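Local coordinates for protein TetR/AcrR family transcriptional regulator (Bradyrhizobium diazoefficiens, PDB 6G8G) that binds the flavonoid genistein and probably acts as a TetR-family DNA-binding repressor whose grip on its operator responds to flavonoids, at residues V26-W31 with L68-L72; Q37-A41 with E123-F127; D83-P87 with D99-Q103; A96-F100 with L146-L150; T142-A147 with A168-L172. One frame throughout, in Å; residues are numbered along the deposited sequence.

Overall arrangement
The five contacts fall into two groups. Contact 1 lies in the probable DNA-binding part and contact 2 joins that part to the C-terminal region; their centres are about 14 Å apart and they touch where Phe69 CB meets Phe39 CE1 at 3.7 Å. Contacts 3, 4 and 5 form one cluster in the ligand-binding part, with centres about 7 to 11 Å apart. Contacts 3 and 4 share Phe100, contacts 4 and 5 share Leu146. Between the groups, centres are about 27 to 35 Å apart. Genistein, whose pocket includes Phe108, Pro180 and Leu181, lies about 9 Å from the side chain of Leu172 in contact 5 and about 13 Å from that of Phe100.

Contact 1 of 5, residues V26-W31 with L68-L72; sequences VIRAAW and LFASL
Leu72 fills the angle between Ile27 and Trp31, and this is the close-packed half of the contact. Its CD2 lies 3.4 Å from CG2 of Ile27, the two side chains sliding past each other in opposite directions, and 4.0 Å from CB of Trp31. Ile27 brings this methyl to Leu72 because CG1 takes the position anti to the carbonyl carbon (chi1 -71°), which puts CG2 anti to the backbone N. The other Leu72 methyl, CD1, turns to CB of Ala30 at 4.3 Å. That small side chain also rests against CG of Leu68, and Leu68 CD1 continues the apolar row by meeting Val26 CG1 at 3.8 Å, the two side chains crossing at about a right angle. The looser margin is where Ile27 CD1 brushes Ser71 CB at 4.1 Å; both residues are partly exposed to solvent. The helix segments cross at -97°, their axes 10.3 Å apart. Phe62 packs beside Val26, Ile27, Leu68 and Ser71, while Ala51, Met44 and Ile47 of helix 44-51 add to the apolar layer. Helix 23-37 is thereby packed between helix 65-82, helix 44-51 and, through Trp31, helix 114-121.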
# COMPACT_ATOMS: atom_id res chain seq x y z
N VAL A 26 10.05 23.79 18.70
CA VAL A 26 8.86 23.08 19.18
C VAL A 26 8.45 21.99 18.19
O VAL A 26 8.22 20.86 18.57
CB VAL A 26 7.67 24.04 19.39
CG1 VAL A 26 6.37 23.28 19.46
CG2 VAL A 26 7.88 24.87 20.65
N ILE A 27 8.39 22.35 16.92
CA ILE A 27 8.11 21.40 15.86
C ILE A 27 9.03 20.19 15.96
O ILE A 27 8.55 19.06 16.00
CB ILE A 27 8.25 22.05 14.48
CG1 ILE A 27 7.11 23.04 14.24
CG2 ILE A 27 8.31 21.01 13.38
CD1 ILE A 27 5.80 22.39 13.92
N ARG A 28 10.34 20.41 15.99
CA ARG A 28 11.27 19.28 16.00
C ARG A 28 11.12 18.46 17.27
O ARG A 28 11.24 17.24 17.26
CB ARG A 28 12.73 19.73 15.85
CG ARG A 28 13.08 20.22 14.47
CD ARG A 28 14.59 20.52 14.41
NE ARG A 28 15.02 21.71 15.17
CZ ARG A 28 14.86 22.97 14.76
NH1 ARG A 28 15.30 23.98 15.52
NH2 ARG A 28 14.22 23.26 13.62
N ALA A 29 10.81 19.11 18.38
CA ALA A 29 10.65 18.38 19.63
C ALA A 29 9.39 17.49 19.60
O ALA A 29 9.38 16.39 20.17
CB ALA A 29 10.58 19.34 20.79
N ALA A 30 8.35 17.99 18.96
CA ALA A 30 7.10 17.28 18.89
C ALA A 30 7.24 16.12 17.96
O ALA A 30 6.73 15.04 18.21
CB ALA A 30 6.00 18.20 18.41
N TRP A 31 7.95 16.33 16.87
CA TRP A 31 8.19 15.25 15.93
C TRP A 31 8.87 14.09 16.67
O TRP A 31 8.41 12.96 16.62
CB TRP A 31 9.03 15.79 14.76
CG TRP A 31 9.42 14.86 13.73
CD1 TRP A 31 10.69 14.57 13.29
CD2 TRP A 31 8.53 14.12 12.94
NE1 TRP A 31 10.64 13.66 12.27
CE2 TRP A 31 9.32 13.36 12.03
CE3 TRP A 31 7.13 14.00 12.91
CZ2 TRP A 31 8.76 12.50 11.11
CZ3 TRP A 31 6.58 13.15 12.00
CH2 TRP A 31 7.39 12.40 11.10
N LEU A 68 -0.69 21.22 16.05
CA LEU A 68 0.75 21.04 15.95
C LEU A 68 1.10 19.96 14.93
O LEU A 68 1.97 20.15 14.09
CB LEU A 68 1.26 20.59 17.29
CG LEU A 68 2.65 20.58 17.82
CD1 LEU A 68 3.42 21.84 17.64
CD2 LEU A 68 2.51 20.39 19.33
N PHE A 69 0.38 18.86 14.98
CA PHE A 69 0.63 17.76 14.05
C PHE A 69 0.25 18.11 12.61
O PHE A 69 0.92 17.70 11.64
CB PHE A 69 -0.13 16.52 14.50
CG PHE A 69 0.34 15.26 13.84
CD1 PHE A 69 1.66 15.09 13.48
CD2 PHE A 69 -0.53 14.22 13.61
CE1 PHE A 69 2.08 13.94 12.87
CE2 PHE A 69 -0.11 13.07 13.00
CZ PHE A 69 1.20 12.93 12.63
N ALA A 70 -0.82 18.89 12.47
CA ALA A 70 -1.18 19.40 11.17
C ALA A 70 -0.06 20.24 10.56
O ALA A 70 0.23 20.10 9.36
CB ALA A 70 -2.46 20.20 11.27
N SER A 71 0.60 21.08 11.35
CA SER A 71 1.76 21.83 10.81
C SER A 71 2.88 20.91 10.37
O SER A 71 3.55 21.17 9.37
CB SER A 71 2.33 22.77 11.85
OG SER A 71 1.54 23.93 11.98
N LEU A 72 3.11 19.85 11.13
CA LEU A 72 4.16 18.91 10.78
C LEU A 72 3.85 18.24 9.48
O LEU A 72 4.70 18.15 8.60
CB LEU A 72 4.28 17.84 11.82
CG LEU A 72 5.18 18.27 12.99
CD1 LEU A 72 4.97 17.48 14.27
CD2 LEU A 72 6.65 18.18 12.57

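Contact 2 of 5, residues Q37-A41 with E123-F127; sequences QGFSA and ESGRF
A type I' beta turn from Glu123 to Arg126, between helices 114-121 and 128-137, meets the loop that follows helix 23-37 through the pairs Ser40-Glu123 and Phe39-Phe127. Ser40 OG donates a hydrogen bond of 2.7 Å to Glu123 OE2, approaching from above the carboxylate plane, 37° out of it. Arg126 NH2 reaches the same oxygen from the opposite face, on its anti side, in a 2.8 Å salt bridge. Two donors thus hold OE2: the bend of Glu123 at chi2 (-36°) sets the carboxylate beside Ser40, and Arg126 swings round to meet it there. The other oxygen, OE1, lies 3.7 Å from Phe39 CB. Beside this polar cluster Phe39 drives the edge of its ring into one face of Phe127: a T-shaped pair, centroids 5.0 Å apart and planes at 87°. Ser40 OG and Glu123 OE2 lie in the plane of the Phe127 ring at its rim. An alanine in place of Glu123 would probably leave the Arg126 guanidinium without its countercharge and the Ser40 hydroxyl without its acceptor. Through the Ser40-Glu123 and Phe39-Phe127 pairs the contact joins the DNA-binding family region to the C-terminal region. Phe127 stands at the N-cap position of helix 128-137. Phe39 also meets Phe34 of helix 23-37 edge-to-face and the ring of Phe69 of helix 65-82, and makes a cation-pi contact with Lys65, which places it among these two helices.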
# COMPACT_ATOMS: atom_id res chain seq x y z
N GLN A 37 6.83 7.91 20.98
CA GLN A 37 5.70 7.47 21.81
C GLN A 37 4.34 7.36 21.14
O GLN A 37 3.41 6.84 21.74
CB GLN A 37 5.51 8.49 22.90
CG GLN A 37 6.47 8.40 24.05
CD GLN A 37 6.51 9.72 24.82
OE1 GLN A 37 5.65 10.57 24.65
NE2 GLN A 37 7.53 9.89 25.65
N GLY A 38 4.18 7.88 19.94
CA GLY A 38 2.86 7.99 19.34
C GLY A 38 2.23 9.35 19.60
O GLY A 38 2.68 10.14 20.46
N PHE A 39 1.18 9.63 18.85
CA PHE A 39 0.53 10.91 18.91
C PHE A 39 -0.28 11.07 20.20
O PHE A 39 -0.05 12.03 20.98
CB PHE A 39 -0.37 11.08 17.69
CG PHE A 39 -1.15 12.37 17.68
CD1 PHE A 39 -0.49 13.59 17.53
CD2 PHE A 39 -2.53 12.36 17.82
CE1 PHE A 39 -1.19 14.77 17.52
CE2 PHE A 39 -3.23 13.54 17.81
CZ PHE A 39 -2.57 14.76 17.66
N SER A 40 -1.20 10.14 20.45
CA SER A 40 -2.02 10.20 21.68
C SER A 40 -1.24 10.10 23.00
O SER A 40 -1.56 10.75 23.97
CB SER A 40 -3.04 9.07 21.66
OG SER A 40 -4.02 9.32 20.68
N ALA A 41 -0.18 9.31 22.99
CA ALA A 41 0.67 9.20 24.16
C ALA A 41 1.55 10.44 24.43
O ALA A 41 2.27 10.48 25.43
CB ALA A 41 1.55 7.98 23.99
N GLU A 123 -3.00 5.28 15.18
CA GLU A 123 -4.14 5.90 15.81
C GLU A 123 -5.47 5.16 15.53
O GLU A 123 -6.51 5.51 16.08
CB GLU A 123 -4.26 7.37 15.38
CG GLU A 123 -3.19 8.28 15.99
CD GLU A 123 -2.77 7.93 17.45
OE1 GLU A 123 -1.59 7.63 17.64
OE2 GLU A 123 -3.56 7.93 18.42
N SER A 124 -5.44 4.15 14.67
CA SER A 124 -6.61 3.27 14.49
C SER A 124 -7.88 4.08 14.19
O SER A 124 -8.95 3.78 14.70
CB SER A 124 -6.82 2.42 15.76
OG SER A 124 -5.59 1.86 16.23
N GLY A 125 -7.73 5.11 13.37
CA GLY A 125 -8.86 5.87 12.86
C GLY A 125 -9.49 6.88 13.80
O GLY A 125 -10.57 7.34 13.52
N ARG A 126 -8.84 7.24 14.89
CA ARG A 126 -9.41 8.23 15.78
C ARG A 126 -9.13 9.67 15.38
O ARG A 126 -9.56 10.59 16.07
CB ARG A 126 -8.85 8.08 17.20
CG ARG A 126 -9.02 6.74 17.87
CD ARG A 126 -8.79 6.80 19.38
NE ARG A 126 -7.87 5.72 19.69
CZ ARG A 126 -6.54 5.84 19.67
NH1 ARG A 126 -5.76 4.79 19.90
NH2 ARG A 126 -5.98 7.03 19.43
N PHE A 127 -8.33 9.90 14.34
CA PHE A 127 -8.07 11.26 13.91
C PHE A 127 -8.26 11.38 12.41
O PHE A 127 -7.33 11.71 11.70
CB PHE A 127 -6.68 11.73 14.40
CG PHE A 127 -6.60 11.87 15.91
CD1 PHE A 127 -7.20 12.96 16.55
CD2 PHE A 127 -5.99 10.91 16.71
CE1 PHE A 127 -7.17 13.10 17.94
CE2 PHE A 127 -5.96 11.04 18.10
CZ PHE A 127 -6.55 12.13 18.71

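Contact 3 of 5, residues D83-P87 with D99-Q103; sequences DLPVP and DFARQ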
# COMPACT_ATOMS: atom_id res chain seq x y z
N ASP A 83 10.59 17.91 -4.25
CA ASP A 83 11.49 16.94 -4.85
C ASP A 83 10.93 16.31 -6.13
O ASP A 83 11.55 15.42 -6.71
CB ASP A 83 11.84 15.83 -3.85
CG ASP A 83 12.46 16.36 -2.55
OD1 ASP A 83 12.82 17.57 -2.49
OD2 ASP A 83 12.58 15.56 -1.59
N LEU A 84 9.71 16.65 -6.51
CA LEU A 84 9.15 16.03 -7.70
C LEU A 84 9.37 17.01 -8.82
O LEU A 84 9.17 18.19 -8.62
CB LEU A 84 7.65 15.67 -7.54
CG LEU A 84 7.14 14.27 -7.12
CD1 LEU A 84 8.09 13.58 -6.16
CD2 LEU A 84 5.75 14.31 -6.52
N PRO A 85 9.73 16.53 -10.03
CA PRO A 85 9.86 17.47 -11.15
C PRO A 85 8.53 18.02 -11.61
O PRO A 85 7.46 17.49 -11.23
CB PRO A 85 10.48 16.65 -12.28
CG PRO A 85 10.44 15.24 -11.85
CD PRO A 85 9.85 15.13 -10.47
N VAL A 86 8.59 19.14 -12.32
CA VAL A 86 7.44 19.60 -13.08
C VAL A 86 7.67 19.13 -14.52
O VAL A 86 8.54 19.64 -15.23
CB VAL A 86 7.24 21.14 -13.04
CG1 VAL A 86 6.05 21.51 -13.94
CG2 VAL A 86 7.00 21.63 -11.62
N PRO A 87 6.89 18.15 -14.97
CA PRO A 87 7.20 17.50 -16.21
C PRO A 87 6.86 18.39 -17.38
O PRO A 87 5.86 19.12 -17.30
CB PRO A 87 6.33 16.24 -16.19
CG PRO A 87 5.52 16.28 -14.95
CD PRO A 87 5.64 17.65 -14.37
N ASP A 99 10.88 10.43 -16.02
CA ASP A 99 11.58 11.19 -14.97
C ASP A 99 10.67 11.37 -13.72
O ASP A 99 11.10 11.24 -12.58
CB ASP A 99 12.06 12.52 -15.54
CG ASP A 99 12.81 13.37 -14.51
OD1 ASP A 99 13.61 12.81 -13.72
OD2 ASP A 99 12.59 14.61 -14.47
N PHE A 100 9.40 11.64 -13.96
CA PHE A 100 8.48 11.82 -12.86
C PHE A 100 8.35 10.51 -12.09
O PHE A 100 8.41 10.49 -10.86
CB PHE A 100 7.12 12.25 -13.42
CG PHE A 100 6.13 12.65 -12.36
CD1 PHE A 100 6.08 13.96 -11.91
CD2 PHE A 100 5.28 11.73 -11.80
CE1 PHE A 100 5.18 14.35 -10.93
CE2 PHE A 100 4.37 12.11 -10.83
CZ PHE A 100 4.33 13.42 -10.39
N ALA A 101 8.19 9.42 -12.82
CA ALA A 101 8.13 8.12 -12.20
C ALA A 101 9.36 7.87 -11.35
O ALA A 101 9.25 7.44 -10.22
CB ALA A 101 8.01 7.05 -13.25
N ARG A 102 10.53 8.14 -11.89
CA ARG A 102 11.75 7.86 -11.15
C ARG A 102 11.76 8.60 -9.83
O ARG A 102 12.10 8.03 -8.83
CB ARG A 102 12.99 8.22 -11.97
CG ARG A 102 14.28 7.63 -11.42
CD ARG A 102 15.51 7.96 -12.30
NE ARG A 102 15.46 7.39 -13.67
CZ ARG A 102 15.10 8.05 -14.77
NH1 ARG A 102 14.73 9.33 -14.74
NH2 ARG A 102 15.10 7.43 -15.94
N GLN A 103 11.34 9.85 -9.81
CA GLN A 103 11.40 10.62 -8.55
C GLN A 103 10.35 10.10 -7.59
O GLN A 103 10.58 10.03 -6.40
CB GLN A 103 11.25 12.12 -8.77
CG GLN A 103 12.36 12.80 -9.61
CD GLN A 103 13.76 12.26 -9.34
OE1 GLN A 103 14.45 11.80 -10.28
NE2 GLN A 103 14.18 12.29 -8.08
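Pro85 O lies at the rim of the Phe100 ring, in the ring plane and 3.9 Å from both CD1 and CE1; the carbonyl thus faces aromatic C-H groups, and the two segments share no hydrogen bond. Pro87 CG comes to the same CD1 at 3.9 Å, its side chain running obliquely to the phenylalanine, while Leu84 CD2 approaches CZ at 4.2 Å. The ring reaches this apolar row because its CG stands anti to the backbone N (chi1 -172°). On the outer side the Pro85 ring bridges Asp99 and Gln103, which are one turn apart on the helix. Its CD packs on Gln103 CG at 3.5 Å, and its CG meets the carboxylate oxygen OD2 of Asp99 at 3.4 Å. Gln103, bent at chi2, offers the aliphatic part of its chain to the proline. Asp83 O borders Gln103 CB at 3.9 Å. Nearby, Arg145 of helix 139-155 makes a weak hydrogen bond to Leu84 O. The chemistry is therefore that of a proline-rich connection laid along helix 93-109: rigid rings and one leucine supply van der Waals contact to Phe100, and on the partly exposed side Pro85 is bordered by the Asp99 carboxylate and by aliphatic carbons of Gln103.

Contact 4 of 5, residues A96-F100 with L146-L150; sequences ALRDF and LAQFL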
# COMPACT_ATOMS: atom_id res chain seq x y z
N ALA A 96 9.64 12.58 -19.96
CA ALA A 96 9.04 13.38 -18.92
C ALA A 96 8.35 12.48 -17.87
O ALA A 96 8.53 12.67 -16.66
CB ALA A 96 8.06 14.34 -19.52
N LEU A 97 7.59 11.51 -18.36
CA LEU A 97 6.94 10.58 -17.47
C LEU A 97 7.97 9.73 -16.77
O LEU A 97 7.83 9.42 -15.58
CB LEU A 97 5.97 9.70 -18.26
CG LEU A 97 4.76 10.44 -18.79
CD1 LEU A 97 3.99 9.60 -19.79
CD2 LEU A 97 3.83 10.89 -17.68
N ARG A 98 8.98 9.33 -17.51
CA ARG A 98 9.96 8.43 -16.99
C ARG A 98 10.63 9.14 -15.85
O ARG A 98 10.85 8.56 -14.78
CB ARG A 98 10.93 8.00 -18.09
CG ARG A 98 12.02 7.07 -17.62
CD ARG A 98 12.96 6.53 -18.70
NE ARG A 98 12.24 5.81 -19.75
CZ ARG A 98 12.05 6.24 -20.99
NH1 ARG A 98 12.55 7.41 -21.39
NH2 ARG A 98 11.37 5.47 -21.82
N ASP A 99 10.88 10.43 -16.02
CA ASP A 99 11.58 11.19 -14.97
C ASP A 99 10.67 11.37 -13.72
O ASP A 99 11.10 11.24 -12.58
CB ASP A 99 12.06 12.52 -15.54
CG ASP A 99 12.81 13.37 -14.51
OD1 ASP A 99 13.61 12.81 -13.72
OD2 ASP A 99 12.59 14.61 -14.47
N PHE A 100 9.40 11.64 -13.96
CA PHE A 100 8.48 11.82 -12.86
C PHE A 100 8.35 10.51 -12.09
O PHE A 100 8.41 10.49 -10.86
CB PHE A 100 7.12 12.25 -13.42
CG PHE A 100 6.13 12.65 -12.36
CD1 PHE A 100 6.08 13.96 -11.91
CD2 PHE A 100 5.28 11.73 -11.80
CE1 PHE A 100 5.18 14.35 -10.93
CE2 PHE A 100 4.37 12.11 -10.83
CZ PHE A 100 4.33 13.42 -10.39
N LEU A 146 0.56 15.46 -11.56
CA LEU A 146 0.74 14.66 -12.75
C LEU A 146 -0.44 14.91 -13.65
O LEU A 146 -0.29 14.98 -14.86
CB LEU A 146 0.85 13.19 -12.38
CG LEU A 146 1.02 12.27 -13.58
CD1 LEU A 146 2.21 12.68 -14.41
CD2 LEU A 146 1.18 10.84 -13.12
N ALA A 147 -1.61 15.01 -13.06
CA ALA A 147 -2.82 15.19 -13.84
C ALA A 147 -2.70 16.46 -14.65
O ALA A 147 -3.06 16.47 -15.82
CB ALA A 147 -4.04 15.23 -12.93
N GLN A 148 -2.14 17.51 -14.09
CA GLN A 148 -2.02 18.73 -14.87
C GLN A 148 -1.08 18.54 -16.04
O GLN A 148 -1.34 18.99 -17.15
CB GLN A 148 -1.54 19.89 -14.00
CG GLN A 148 -2.52 20.22 -12.87
CD GLN A 148 -2.03 21.33 -11.98
OE1 GLN A 148 -1.58 22.36 -12.46
NE2 GLN A 148 -2.11 21.12 -10.67
N PHE A 149 -0.00 17.81 -15.85
CA PHE A 149 0.83 17.47 -17.01
C PHE A 149 0.06 16.64 -18.04
O PHE A 149 0.22 16.83 -19.24
CB PHE A 149 2.07 16.71 -16.58
CG PHE A 149 2.84 16.16 -17.72
CD1 PHE A 149 3.58 16.99 -18.56
CD2 PHE A 149 2.81 14.80 -18.00
CE1 PHE A 149 4.30 16.46 -19.63
CE2 PHE A 149 3.53 14.27 -19.06
CZ PHE A 149 4.28 15.10 -19.87
N LEU A 150 -0.74 15.68 -17.59
CA LEU A 150 -1.45 14.85 -18.53
C LEU A 150 -2.49 15.66 -19.31
O LEU A 150 -2.76 15.34 -20.45
CB LEU A 150 -2.08 13.62 -17.87
CG LEU A 150 -1.10 12.63 -17.21
CD1 LEU A 150 -1.85 11.44 -16.62
CD2 LEU A 150 -0.04 12.14 -18.17
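Leu97 puts its CD2 methyl into a hollow formed by Leu146, Phe149 and Leu150. That methyl lies 3.7 Å from Phe149 CE2 and 4.1 Å from both Leu146 CD1 and Leu150 CD2. One turn along, Phe100 presents a flat wall to Leu146, whose CD1 stands over one face in a CH-pi contact, 4.3 Å from the ring centroid and 17° off the normal. Leu146 CB supports the far rim at Phe100 CE2, 4.0 Å away. Phe149 in turn is the bump from the second helix. With CG anti to its backbone N (chi1 171°), the ring extends toward helix 93-109 and sets CZ 3.9 Å from Ala96 CB, where the small alanine accommodates it. An alanine in place of Phe100 removes the aromatic face under Leu146 CD1 and is likely to open a gap between the helices. Pro87 packs on Phe149 from the connecting loop, and Phe171 lines the neighbourhood of Leu97 and Leu146. With axes 12.1 Å apart and directions at 177°, the two segments run antiparallel, their spacing bridged by large side chains. This is buried helix-to-helix packing in the all-helical C-terminal core of a TetR-family regulator.

Contact 5 of 5, residues T142-A147 with A168-L172; sequences TIRRLA and ANQFL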
# COMPACT_ATOMS: atom_id res chain seq x y z
N THR A 142 0.36 14.59 -5.36
CA THR A 142 1.13 13.99 -6.42
C THR A 142 0.25 13.66 -7.62
O THR A 142 0.59 13.93 -8.77
CB THR A 142 1.80 12.70 -5.94
OG1 THR A 142 2.71 13.02 -4.90
CG2 THR A 142 2.56 12.05 -7.07
N ILE A 143 -0.90 13.07 -7.36
CA ILE A 143 -1.82 12.80 -8.46
C ILE A 143 -2.19 14.09 -9.22
O ILE A 143 -2.13 14.11 -10.44
CB ILE A 143 -3.09 12.13 -7.94
CG1 ILE A 143 -2.79 10.70 -7.49
CG2 ILE A 143 -4.19 12.11 -8.99
CD1 ILE A 143 -3.94 10.05 -6.73
N ARG A 144 -2.54 15.15 -8.50
CA ARG A 144 -2.93 16.41 -9.13
C ARG A 144 -1.84 17.01 -9.99
O ARG A 144 -2.13 17.48 -11.07
CB ARG A 144 -3.34 17.41 -8.08
CG ARG A 144 -4.68 17.07 -7.45
CD ARG A 144 -5.14 17.96 -6.32
NE ARG A 144 -4.14 18.65 -5.48
CZ ARG A 144 -3.90 18.47 -4.17
NH1 ARG A 144 -4.55 17.54 -3.44
NH2 ARG A 144 -2.97 19.23 -3.59
N ARG A 145 -0.59 16.97 -9.54
CA ARG A 145 0.51 17.50 -10.34
C ARG A 145 0.64 16.77 -11.63
O ARG A 145 0.87 17.37 -12.67
CB ARG A 145 1.84 17.41 -9.62
CG ARG A 145 2.08 18.59 -8.72
CD ARG A 145 3.10 18.26 -7.67
NE ARG A 145 4.42 17.92 -8.20
CZ ARG A 145 5.44 18.77 -8.26
NH1 ARG A 145 5.30 20.05 -7.94
NH2 ARG A 145 6.61 18.31 -8.69
N LEU A 146 0.56 15.46 -11.56
CA LEU A 146 0.74 14.66 -12.75
C LEU A 146 -0.44 14.91 -13.65
O LEU A 146 -0.29 14.98 -14.86
CB LEU A 146 0.85 13.19 -12.38
CG LEU A 146 1.02 12.27 -13.58
CD1 LEU A 146 2.21 12.68 -14.41
CD2 LEU A 146 1.18 10.84 -13.12
N ALA A 147 -1.61 15.01 -13.06
CA ALA A 147 -2.82 15.19 -13.84
C ALA A 147 -2.70 16.46 -14.65
O ALA A 147 -3.06 16.47 -15.82
CB ALA A 147 -4.04 15.23 -12.93
N ALA A 168 -3.85 9.84 -14.12
CA ALA A 168 -2.66 10.02 -13.30
C ALA A 168 -2.59 8.88 -12.30
O ALA A 168 -1.54 8.28 -12.09
CB ALA A 168 -2.72 11.36 -12.58
N ASN A 169 -3.71 8.59 -11.67
CA ASN A 169 -3.73 7.56 -10.65
C ASN A 169 -3.40 6.19 -11.25
O ASN A 169 -2.76 5.35 -10.62
CB ASN A 169 -5.09 7.57 -9.98
CG ASN A 169 -5.21 6.59 -8.87
OD1 ASN A 169 -6.11 5.81 -8.92
ND2 ASN A 169 -4.35 6.65 -7.84
N GLN A 170 -3.79 5.99 -12.49
CA GLN A 170 -3.52 4.73 -13.13
C GLN A 170 -2.07 4.60 -13.45
O GLN A 170 -1.47 3.56 -13.21
CB GLN A 170 -4.37 4.62 -14.38
CG GLN A 170 -5.82 4.37 -14.02
CD GLN A 170 -6.77 4.63 -15.16
OE1 GLN A 170 -6.51 5.44 -16.06
NE2 GLN A 170 -7.91 3.94 -15.14
N PHE A 171 -1.48 5.68 -13.92
CA PHE A 171 -0.03 5.68 -14.18
C PHE A 171 0.76 5.34 -12.93
O PHE A 171 1.66 4.51 -12.96
CB PHE A 171 0.42 7.04 -14.71
CG PHE A 171 1.88 7.13 -14.93
CD1 PHE A 171 2.44 6.62 -16.08
CD2 PHE A 171 2.69 7.74 -14.02
CE1 PHE A 171 3.80 6.71 -16.30
CE2 PHE A 171 4.06 7.84 -14.23
CZ PHE A 171 4.61 7.32 -15.37
N LEU A 172 0.40 5.96 -11.83
CA LEU A 172 1.10 5.76 -10.59
C LEU A 172 0.86 4.38 -10.01
O LEU A 172 1.79 3.71 -9.58
CB LEU A 172 0.74 6.85 -9.60
CG LEU A 172 1.13 8.27 -10.04
CD1 LEU A 172 0.41 9.32 -9.21
CD2 LEU A 172 2.63 8.47 -9.94
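Ala168 sits against the backbone of helix 139-155, its CB 3.5 Å from Ile143 O and 3.8 Å from Ala147 N, so that the methyl fits onto the turn between these residues. Around it the larger side chains are set at different angles. Leu146 crosses Phe171 at about a right angle, bringing CD2 to 3.6 Å from the ring atom CD2, while the same methyl also rests on Leu172 CG. Leu172 lies across two residues of the first helix: its CD1 meets Ile143 CG1 at 3.9 Å and Thr142 CG2 at 4.1 Å. The Thr142 methyl can face the leucine because the hydroxyl takes the position anti to the carbonyl carbon (chi1 -62°); OG1 is hydrogen-bonded to Gln81. Ile143 then stretches past Ala168, and CD1 packs against the amide of Asn169, 3.6 Å from ND2. This end of the contact borders the second subunit, where Glu178 of the other chain packs on both Ile143 and Asn169. On the other side, Leu97 and Phe100 of helix 93-109 close over Phe171 and Leu146, and Phe206 meets the Phe171 ring edge-to-face. The small Ala147 and Ala168 allow the close approach of the two segments, whose axes are 9.2 Å apart and cross at 111°. This buried crossing of helices 139-155 and 164-176 lies in the all-helical C-terminal domain of a TetR-family regulator, here beside the dimer interface, with the side chain of Leu172 about 9 Å from genistein.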